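Local coordinates for aromatic-ring-hydroxylating dioxygenase beta subunit (Catenulispora acidiphila, PDB 6VW4), which is of unknown function but adopts an NTF2-like, SnoaL-type fold and binds the polyketide S-DNPA, with a possible role in polyketide biosynthesis, at the interface of chains A and B. Coordinates in Å, arbitrary orientation; residue numbers count along the deposited sequence, not the author numbering. Chains: chain A/B, Aromatic-ring-hydroxylating dioxygenase beta subunit.

The interface of chains A and B. Residues chain A 11, 83-86; chain B 16, 20.
A:Ala84, A:Ile85 and B:Gln16 meet in a helix-against-strand interface between two copies of one protein, a small patch that helps hold chains A and B together in the deposited trimer, which may or may not be the form in solution. It exemplifies a side-chain amide pairing with both polar groups of one backbone residue. The carbonyl OE1 of B:Gln16 accepts a hydrogen bond from the backbone N-H of A:Ile85 (N to OE1 2.9 Å), and that N-H enters in the carbonyl plane, on a lone pair. NE2 of the same B:Gln16 amide donates to the backbone O of A:Ile85, also 2.9 Å and nearly straight (159° at the hydrogen), again on a lone pair. Two bonds to one residue fix the rotation of the amide. A bend at chi2 (95°) turns the B:Gln16 amide out of the line of its chain and toward the strand, where OE1 also lies 3.4 Å from CE2 of the A:Tyr11 ring. Ring and amide planes stand 76° apart, steeply inclined rather than stacked. The phenol OH of A:Tyr11 donates to the backbone O of A:Leu83 (2.6 Å), steadying the ring beside the strand. B:Arg20, one helical turn on, lays its aliphatic chain beside A:Ala84, with CG 4.0 Å from the methyl CB. Its NH2 comes within 2.8 Å of the A:Ile85 O, but the N-H points away, so no hydrogen bond forms; the nearby positive charge may still stabilise the carbonyl oxygen electrostatically. In the SnoaL-like fold, B:Gln16 and B:Arg20 project from helix 8-26 of chain B onto the end of strand 75-86 of chain A, flanked by A:Tyr11 from chain A's own helix 8-26.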
ATOM      1  N   TYR A  11     -12.506   9.550  -1.292  1.00 30.82           N
ATOM      2  CA  TYR A  11     -11.566   8.482  -0.958  1.00 32.77           C
ATOM      3  C   TYR A  11     -10.186   8.803  -1.525  1.00 30.56           C
ATOM      4  O   TYR A  11      -9.176   8.790  -0.809  1.00 30.39           O
ATOM      5  CB  TYR A  11     -12.126   7.151  -1.494  1.00 32.75           C
ATOM      6  CG  TYR A  11     -11.420   5.925  -1.043  1.00 30.14           C
ATOM      7  CD1 TYR A  11     -10.348   5.411  -1.776  1.00 30.00           C
ATOM      8  CD2 TYR A  11     -11.809   5.276   0.099  1.00 34.47           C
ATOM      9  CE1 TYR A  11      -9.691   4.285  -1.366  1.00 33.61           C
ATOM     10  CE2 TYR A  11     -11.170   4.141   0.511  1.00 31.73           C
ATOM     11  CZ  TYR A  11     -10.104   3.660  -0.213  1.00 33.60           C
ATOM     12  OH  TYR A  11      -9.490   2.535   0.222  1.00 28.36           O
ATOM     13  N   LEU A  83      -7.377   1.565   3.439  1.00 27.61           N
ATOM     14  CA  LEU A  83      -8.151   2.714   3.899  1.00 27.18           C
ATOM     15  C   LEU A  83      -9.645   2.414   3.778  1.00 27.39           C
ATOM     16  O   LEU A  83     -10.111   1.995   2.714  1.00 25.99           O
ATOM     17  CB  LEU A  83      -7.826   3.976   3.095  1.00 25.45           C
ATOM     18  CG  LEU A  83      -8.723   5.226   3.316  1.00 33.04           C
ATOM     19  CD1 LEU A  83      -8.443   5.756   4.716  1.00 31.17           C
ATOM     20  CD2 LEU A  83      -8.408   6.311   2.285  1.00 28.03           C
ATOM     21  N   ALA A  84     -10.401   2.625   4.862  1.00 27.05           N
ATOM     22  CA  ALA A  84     -11.868   2.635   4.800  1.00 33.50           C
ATOM     23  C   ALA A  84     -12.385   3.944   5.395  1.00 37.62           C
ATOM     24  O   ALA A  84     -11.909   4.376   6.446  1.00 33.05           O
ATOM     25  CB  ALA A  84     -12.467   1.425   5.534  1.00 32.03           C
ATOM     26  N   ILE A  85     -13.283   4.629   4.696  1.00 35.27           N
ATOM     27  CA  ILE A  85     -13.794   5.908   5.179  1.00 32.09           C
ATOM     28  C   ILE A  85     -15.272   5.751   5.553  1.00 37.51           C
ATOM     29  O   ILE A  85     -15.976   4.844   5.081  1.00 36.97           O
ATOM     30  CB  ILE A  85     -13.616   7.048   4.157  1.00 31.37           C
ATOM     31  CG1 ILE A  85     -14.409   6.718   2.894  1.00 36.87           C
ATOM     32  CG2 ILE A  85     -12.156   7.331   3.872  1.00 28.83           C
ATOM     33  CD1 ILE A  85     -14.351   7.835   1.827  1.00 40.40           C
ATOM     34  N   ASP A  86     -15.734   6.633   6.444  1.00 41.84           N
ATOM     35  CA  ASP A  86     -17.134   6.672   6.878  1.00 53.27           C
ATOM     36  C   ASP A  86     -17.539   8.102   7.254  1.00 50.99           C
ATOM     37  O   ASP A  86     -16.728   8.891   7.766  1.00 45.44           O
ATOM     38  CB  ASP A  86     -17.376   5.727   8.062  1.00 47.00           C
TER
ATOM     39  N   GLN B  16     -12.207   0.210  -0.940  1.00 29.90           N
ATOM     40  CA  GLN B  16     -12.956   0.376   0.303  1.00 27.19           C
ATOM     41  C   GLN B  16     -13.491  -0.960   0.789  1.00 30.94           C
ATOM     42  O   GLN B  16     -13.451  -1.263   1.996  1.00 27.21           O
ATOM     43  CB  GLN B  16     -14.105   1.370   0.101  1.00 33.62           C
ATOM     44  CG  GLN B  16     -15.155   1.375   1.223  1.00 32.67           C
ATOM     45  CD  GLN B  16     -14.884   2.454   2.291  1.00 32.83           C
ATOM     46  OE1 GLN B  16     -13.877   3.158   2.234  1.00 32.56           O
ATOM     47  NE2 GLN B  16     -15.781   2.573   3.267  1.00 37.40           N
ATOM     48  N   ARG B  20     -12.459  -2.958   4.288  1.00 32.06           N
ATOM     49  CA  ARG B  20     -13.412  -3.393   5.319  1.00 34.95           C
ATOM     50  C   ARG B  20     -13.335  -4.905   5.539  1.00 33.49           C
ATOM     51  O   ARG B  20     -13.263  -5.364   6.679  1.00 39.73           O
ATOM     52  CB  ARG B  20     -14.848  -2.996   4.942  1.00 35.27           C
ATOM     53  CG  ARG B  20     -15.112  -1.507   4.877  1.00 46.98           C
ATOM     54  CD  ARG B  20     -15.686  -0.934   6.148  1.00 61.62           C
ATOM     55  NE  ARG B  20     -16.452   0.288   5.877  1.00 80.45           N
ATOM     56  CZ  ARG B  20     -16.342   1.426   6.566  1.00 75.10           C
ATOM     57  NH1 ARG B  20     -15.497   1.523   7.596  1.00 66.76           N
ATOM     58  NH2 ARG B  20     -17.078   2.475   6.220  1.00 70.21           N
TER